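PDB 5SUX: TCP pilus virulence regulatory protein from Vibrio cholerae, which probably regulates transcription of virulence genes, among them those of the toxin-coregulated pilus, as an AraC-family DNA-binding protein. Local coordinates for residues K31-D36 against I79-I84; S56-L61 against W117-N122. All coordinates share one frame; numbering follows the deposited sequence.

Contact 1. Residues K31-D36 against I79-I84. With 70H ((3E)-4-(8-methylnaphthalen-1-yl)but-3-enoic acid), chain B.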
loop_
_atom_site.group_PDB
_atom_site.type_symbol
_atom_site.label_atom_id
_atom_site.label_comp_id
_atom_site.label_asym_id
_atom_site.label_seq_id
_atom_site.Cartn_x
_atom_site.Cartn_y
_atom_site.Cartn_z
ATOM N N LYS A 31 2.541 0.840 -3.144
ATOM C CA LYS A 31 1.881 2.131 -3.239
ATOM C C LYS A 31 2.894 3.242 -3.023
ATOM O O LYS A 31 3.927 3.052 -2.375
ATOM C CB LYS A 31 0.751 2.272 -2.209
ATOM C CG LYS A 31 -0.407 1.312 -2.401
ATOM C CD LYS A 31 -1.458 1.513 -1.323
ATOM C CE LYS A 31 -2.306 0.267 -1.139
ATOM N NZ LYS A 31 -3.214 0.035 -2.296
ATOM N N MET A 32 2.584 4.409 -3.578
ATOM C CA MET A 32 3.325 5.625 -3.294
ATOM C C MET A 32 2.353 6.792 -3.301
ATOM O O MET A 32 1.366 6.787 -4.041
ATOM C CB MET A 32 4.459 5.863 -4.300
ATOM C CG MET A 32 4.048 5.785 -5.757
ATOM S SD MET A 32 5.480 5.721 -6.853
ATOM C CE MET A 32 6.182 4.146 -6.385
ATOM N N PHE A 33 2.626 7.785 -2.458
ATOM C CA PHE A 33 1.772 8.960 -2.402
ATOM C C PHE A 33 2.600 10.205 -2.115
ATOM O O PHE A 33 3.732 10.132 -1.631
ATOM C CB PHE A 33 0.642 8.800 -1.366
ATOM C CG PHE A 33 1.106 8.720 0.064
ATOM C CD1 PHE A 33 1.321 7.492 0.668
ATOM C CD2 PHE A 33 1.283 9.871 0.817
ATOM C CE1 PHE A 33 1.725 7.413 1.990
ATOM C CE2 PHE A 33 1.691 9.800 2.136
ATOM C CZ PHE A 33 1.908 8.570 2.725
ATOM N N TRP A 34 2.009 11.353 -2.439
ATOM C CA TRP A 34 2.630 12.654 -2.245
ATOM C C TRP A 34 1.535 13.709 -2.261
ATOM O O TRP A 34 0.425 13.468 -2.744
ATOM C CB TRP A 34 3.677 12.951 -3.324
ATOM C CG TRP A 34 3.098 13.108 -4.703
ATOM C CD1 TRP A 34 2.800 14.279 -5.341
ATOM C CD2 TRP A 34 2.745 12.057 -5.611
ATOM N NE1 TRP A 34 2.284 14.020 -6.589
ATOM C CE2 TRP A 34 2.240 12.665 -6.778
ATOM C CE3 TRP A 34 2.806 10.662 -5.549
ATOM C CZ2 TRP A 34 1.800 11.925 -7.873
ATOM C CZ3 TRP A 34 2.369 9.930 -6.636
ATOM C CH2 TRP A 34 1.874 10.562 -7.782
ATOM N N ILE A 35 1.859 14.881 -1.729
ATOM C CA ILE A 35 0.945 16.016 -1.747
ATOM C C ILE A 35 1.347 16.943 -2.884
ATOM O O ILE A 35 2.515 17.002 -3.285
ATOM C CB ILE A 35 0.928 16.756 -0.392
ATOM C CG1 ILE A 35 2.289 17.393 -0.103
ATOM C CG2 ILE A 35 0.535 15.802 0.729
ATOM C CD1 ILE A 35 2.338 18.138 1.213
ATOM N N ASP A 36 0.366 17.669 -3.421
ATOM C CA ASP A 36 0.608 18.527 -4.574
ATOM C C ASP A 36 1.079 19.922 -4.191
ATOM O O ASP A 36 1.648 20.622 -5.038
ATOM C CB ASP A 36 -0.659 18.636 -5.432
ATOM C CG ASP A 36 -1.756 19.449 -4.766
ATOM O OD1 ASP A 36 -1.759 19.567 -3.521
ATOM O OD2 ASP A 36 -2.624 19.975 -5.495
ATOM N N ILE A 79 -5.103 20.838 0.078
ATOM C CA ILE A 79 -4.040 19.955 -0.385
ATOM C C ILE A 79 -4.669 18.750 -1.070
ATOM O O ILE A 79 -5.656 18.188 -0.580
ATOM C CB ILE A 79 -3.131 19.513 0.780
ATOM C CG1 ILE A 79 -2.342 20.704 1.326
ATOM C CG2 ILE A 79 -2.191 18.401 0.346
ATOM C CD1 ILE A 79 -1.426 20.346 2.478
ATOM N N ASN A 80 -4.103 18.361 -2.208
ATOM C CA ASN A 80 -4.488 17.140 -2.901
ATOM C C ASN A 80 -3.426 16.072 -2.670
ATOM O O ASN A 80 -2.242 16.300 -2.940
ATOM C CB ASN A 80 -4.668 17.387 -4.399
ATOM C CG ASN A 80 -5.909 18.198 -4.710
ATOM O OD1 ASN A 80 -6.951 18.025 -4.079
ATOM N ND2 ASN A 80 -5.804 19.089 -5.689
ATOM N N VAL A 81 -3.851 14.920 -2.164
ATOM C CA VAL A 81 -2.972 13.775 -1.955
ATOM C C VAL A 81 -3.210 12.790 -3.091
ATOM O O VAL A 81 -4.337 12.322 -3.290
ATOM C CB VAL A 81 -3.220 13.113 -0.590
ATOM C CG1 VAL A 81 -2.160 12.057 -0.316
ATOM C CG2 VAL A 81 -3.243 14.160 0.512
ATOM N N SER A 82 -2.154 12.481 -3.839
ATOM C CA SER A 82 -2.223 11.537 -4.946
ATOM C C SER A 82 -1.670 10.194 -4.492
ATOM O O SER A 82 -0.586 10.138 -3.909
ATOM C CB SER A 82 -1.432 12.050 -6.150
ATOM O OG SER A 82 -1.932 13.297 -6.597
ATOM N N VAL A 83 -2.412 9.121 -4.755
ATOM C CA VAL A 83 -2.005 7.771 -4.379
ATOM C C VAL A 83 -1.973 6.910 -5.633
ATOM O O VAL A 83 -2.966 6.838 -6.367
ATOM C CB VAL A 83 -2.946 7.160 -3.324
ATOM C CG1 VAL A 83 -2.447 5.784 -2.902
ATOM C CG2 VAL A 83 -3.069 8.080 -2.119
ATOM N N ILE A 84 -0.836 6.265 -5.879
ATOM C CA ILE A 84 -0.672 5.334 -6.989
ATOM C C ILE A 84 -0.520 3.934 -6.419
ATOM O O ILE A 84 0.285 3.713 -5.506
ATOM C CB ILE A 84 0.541 5.695 -7.864
ATOM C CG1 ILE A 84 0.347 7.054 -8.531
ATOM C CG2 ILE A 84 0.779 4.620 -8.917
ATOM C CD1 ILE A 84 1.520 7.473 -9.390
HETATM C C10 70H B . -6.516 4.304 0.542
HETATM C C11 70H B . -6.474 2.812 0.286
HETATM C C12 70H B . -5.691 2.494 -0.970
HETATM C C15 70H B . -3.582 9.546 2.183
HETATM C C01 70H B . -2.437 5.458 1.518
HETATM C C02 70H B . -2.966 6.867 1.733
HETATM C C03 70H B . -4.359 7.278 1.675
HETATM C C04 70H B . -4.620 8.610 1.905
HETATM C C05 70H B . -5.945 9.136 1.876
HETATM C C06 70H B . -7.022 8.311 1.616
HETATM C C07 70H B . -6.788 6.961 1.382
HETATM C C08 70H B . -5.505 6.421 1.401
HETATM C C09 70H B . -5.470 4.926 1.127
HETATM O O13 70H B . -5.268 1.325 -1.160
HETATM O O14 70H B . -5.465 3.389 -1.827
HETATM C C16 70H B . -2.263 9.138 2.234
HETATM C C17 70H B . -1.969 7.800 2.007
HETATM O O HOH W 1 -0.568 15.108 -5.253
#
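M32 pairs with I84 and W34 with S82 as hydrogen-bonded pairs of two antiparallel strands whose axes come within 4.7 Å, the straightest bond running from I84 N to M32 O at 2.9 Å (177° at the hydrogen). F33 and V83, and I35 and V81, form the intervening non-hydrogen-bonded pairs. On the face carrying M32, W34, S82 and I84, the indole of W34 turns back over its neighbour strand, with CG held between the backbone N and the carbonyl carbon (chi1 66°). S82 CB then lies over the six-membered ring, 3.9 Å from its centroid, in a CH-pi contact, while I84 CD1 meets the ring edge in plane, 3.5 Å from W34 CH2. A water 2.6 Å from S82 OG donates to W34 O and N80 O. Helix 121-131 covers W34 and I84. On the face of F33, V81 and V83 the ligand packs: a naphthalene carbon, C17, sits over the centre of the F33 ring, and V81 CG1 and V83 CG2 touch the same bicycle. K31 leaves the strand in an extended chain bent only at its last torsion (chi4 -71°), which brings NZ to carboxylate oxygen O13 at 2.7 Å; NZ also donates to N28 OD1. Where the strand ends, D36 OD1 accepts a hydrogen bond from N80 N (2.9 Å) from above the carboxylate plane, OD2 takes a weak one from N80 ND2, and D36 N donates to N80 O. The pairing thus lines one side of the cupin-like domain's ligand pocket, with F33, V81 and V83 against the rings and an ammonium group that probably favours an ionised carboxylate.

Contact 2. Residues S56-L61 against W117-N122; sequences SSIILL and WNCEHN
Three backbone hydrogen bonds join S56 and I58 to W117 and C119. I58 and W117 form an antiparallel hydrogen-bonded pair, with I58 N to W117 O and W117 N to I58 O both at 2.8 Å. Beyond the end of strand 114-118, C119 N still reaches S56 O at 3.0 Å, in a nearly straight bond (172°), so the pairing outlasts the strand by one residue. Apolar contacts are few. With chi1 at 61°, the C119 sulfur swings toward strand 57-61, where SG lies 3.5 Å from I58 CG1; L60 CD2 touches W117 CB more loosely, at 4.3 Å. Polar side chains meet on the face of S57 and N118, where S57 OG and N118 ND2 lie 3.4 Å apart. S57 OG is held by the backbone N of N54, and N118 N binds a sulfonate oxygen of a MES molecule, probably from the crystallisation liquor. The contact joins strand 114-118, at one edge of the five-stranded sheet, to strand 57-61 just before the chain turns into helix 121-131. I58 packs on I124 and L127 of that helix, and the W117 ring meets F151 of helix 141-159 edge-to-face.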
loop_
_atom_site.group_PDB
_atom_site.type_symbol
_atom_site.label_atom_id
_atom_site.label_comp_id
_atom_site.label_asym_id
_atom_site.label_seq_id
_atom_site.Cartn_x
_atom_site.Cartn_y
_atom_site.Cartn_z
ATOM N N SER A 56 7.562 17.804 -2.810
ATOM C CA SER A 56 8.615 17.000 -3.412
ATOM C C SER A 56 8.856 15.694 -2.669
ATOM O O SER A 56 9.703 14.900 -3.096
ATOM C CB SER A 56 9.921 17.800 -3.486
ATOM O OG SER A 56 9.751 18.981 -4.248
ATOM N N SER A 57 8.137 15.448 -1.578
ATOM C CA SER A 57 8.323 14.247 -0.773
ATOM C C SER A 57 7.455 13.121 -1.326
ATOM O O SER A 57 6.228 13.248 -1.381
ATOM C CB SER A 57 7.973 14.522 0.687
ATOM O OG SER A 57 8.633 15.681 1.164
ATOM N N ILE A 58 8.091 12.024 -1.725
ATOM C CA ILE A 58 7.397 10.832 -2.199
ATOM C C ILE A 58 7.494 9.773 -1.110
ATOM O O ILE A 58 8.597 9.421 -0.674
ATOM C CB ILE A 58 7.994 10.320 -3.519
ATOM C CG1 ILE A 58 8.041 11.441 -4.558
ATOM C CG2 ILE A 58 7.188 9.140 -4.047
ATOM C CD1 ILE A 58 6.683 11.902 -5.025
ATOM N N ILE A 59 6.347 9.263 -0.668
ATOM C CA ILE A 59 6.283 8.264 0.393
ATOM C C ILE A 59 5.956 6.919 -0.238
ATOM O O ILE A 59 4.943 6.784 -0.935
ATOM C CB ILE A 59 5.246 8.631 1.463
ATOM C CG1 ILE A 59 5.584 9.983 2.089
ATOM C CG2 ILE A 59 5.198 7.555 2.538
ATOM C CD1 ILE A 59 6.803 9.940 2.970
ATOM N N LEU A 60 6.803 5.923 0.016
ATOM C CA LEU A 60 6.649 4.583 -0.532
ATOM C C LEU A 60 6.143 3.639 0.552
ATOM O O LEU A 60 6.640 3.658 1.683
ATOM C CB LEU A 60 7.977 4.053 -1.092
ATOM C CG LEU A 60 8.733 4.795 -2.202
ATOM C CD1 LEU A 60 7.816 5.137 -3.360
ATOM C CD2 LEU A 60 9.456 6.044 -1.692
ATOM N N LEU A 61 5.160 2.812 0.203
ATOM C CA LEU A 61 4.586 1.835 1.119
ATOM C C LEU A 61 4.827 0.434 0.575
ATOM O O LEU A 61 4.432 0.125 -0.555
ATOM C CB LEU A 61 3.088 2.081 1.325
ATOM C CG LEU A 61 2.709 3.458 1.877
ATOM C CD1 LEU A 61 1.199 3.582 2.021
ATOM C CD2 LEU A 61 3.404 3.724 3.205
ATOM N N TRP A 117 11.379 9.687 -0.172
ATOM C CA TRP A 117 12.318 10.145 -1.188
ATOM C C TRP A 117 11.992 11.583 -1.558
ATOM O O TRP A 117 10.867 11.879 -1.974
ATOM C CB TRP A 117 12.283 9.256 -2.434
ATOM C CG TRP A 117 13.242 9.723 -3.486
ATOM C CD1 TRP A 117 12.956 10.506 -4.568
ATOM C CD2 TRP A 117 14.649 9.462 -3.541
ATOM N NE1 TRP A 117 14.097 10.739 -5.298
ATOM C CE2 TRP A 117 15.150 10.108 -4.688
ATOM C CE3 TRP A 117 15.533 8.738 -2.733
ATOM C CZ2 TRP A 117 16.496 10.055 -5.047
ATOM C CZ3 TRP A 117 16.867 8.684 -3.093
ATOM C CH2 TRP A 117 17.335 9.336 -4.240
ATOM N N ASN A 118 12.972 12.471 -1.407
ATOM C CA ASN A 118 12.861 13.852 -1.867
ATOM C C ASN A 118 13.342 13.906 -3.313
ATOM O O ASN A 118 14.532 13.729 -3.584
ATOM C CB ASN A 118 13.679 14.786 -0.979
ATOM C CG ASN A 118 13.233 14.754 0.471
ATOM O OD1 ASN A 118 13.996 14.372 1.358
ATOM N ND2 ASN A 118 11.992 15.159 0.719
ATOM N N CYS A 119 12.424 14.150 -4.241
ATOM C CA CYS A 119 12.718 14.065 -5.664
ATOM C C CYS A 119 12.772 15.458 -6.284
ATOM O O CYS A 119 12.528 16.476 -5.628
ATOM C CB CYS A 119 11.682 13.192 -6.371
ATOM S SG CYS A 119 9.998 13.819 -6.255
ATOM N N GLU A 120 13.099 15.487 -7.574
ATOM C CA GLU A 120 13.132 16.709 -8.358
ATOM C C GLU A 120 11.832 16.853 -9.148
ATOM O O GLU A 120 10.925 16.021 -9.064
ATOM C CB GLU A 120 14.354 16.715 -9.278
ATOM C CG GLU A 120 15.625 16.207 -8.608
ATOM C CD GLU A 120 16.599 15.599 -9.594
ATOM O OE1 GLU A 120 16.599 14.359 -9.736
ATOM O OE2 GLU A 120 17.366 16.360 -10.215
ATOM N N HIS A 121 11.754 17.922 -9.944
ATOM C CA HIS A 121 10.500 18.260 -10.609
ATOM C C HIS A 121 10.108 17.214 -11.646
ATOM O O HIS A 121 8.919 16.923 -11.823
ATOM C CB HIS A 121 10.605 19.641 -11.255
ATOM C CG HIS A 121 9.433 19.993 -12.114
ATOM N ND1 HIS A 121 8.130 19.782 -11.716
ATOM C CD2 HIS A 121 9.365 20.544 -13.349
ATOM C CE1 HIS A 121 7.310 20.185 -12.671
ATOM N NE2 HIS A 121 8.034 20.652 -13.672
ATOM N N ASN A 122 11.090 16.634 -12.341
ATOM C CA ASN A 122 10.763 15.700 -13.414
ATOM C C ASN A 122 10.148 14.413 -12.879
ATOM O O ASN A 122 9.289 13.820 -13.541
ATOM C CB ASN A 122 12.003 15.387 -14.248
ATOM C CG ASN A 122 11.678 14.574 -15.489
ATOM O OD1 ASN A 122 10.980 15.046 -16.387
ATOM N ND2 ASN A 122 12.186 13.349 -15.544
HETATM O O HOH W 2 11.122 16.995 -0.640
#

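Overall arrangement
Contacts 1 and 2 belong to one five-stranded antiparallel sheet, with strands 79-86, 31-35, 57-61 and 114-118 adjacent in that order, and their centres are 10 Å apart. Strands 31-35 and 57-61 join them directly: K31 O to L61 N and F33 O to I59 N, each 2.9 Å, are probable hydrogen bonds, and W34 CB packs against S57 O. Along the chain the segments alternate, 31-36, 56-61, 79-84, 117-122, so the two pairings interleave. Contact 1 touches the bound naphthalenyl butenoic acid, whereas in contact 2 the L60 side chain remains about 11 Å from it. L127 of helix 121-131 touches both W34 and I58, so a single helix residue bridges the two contacts.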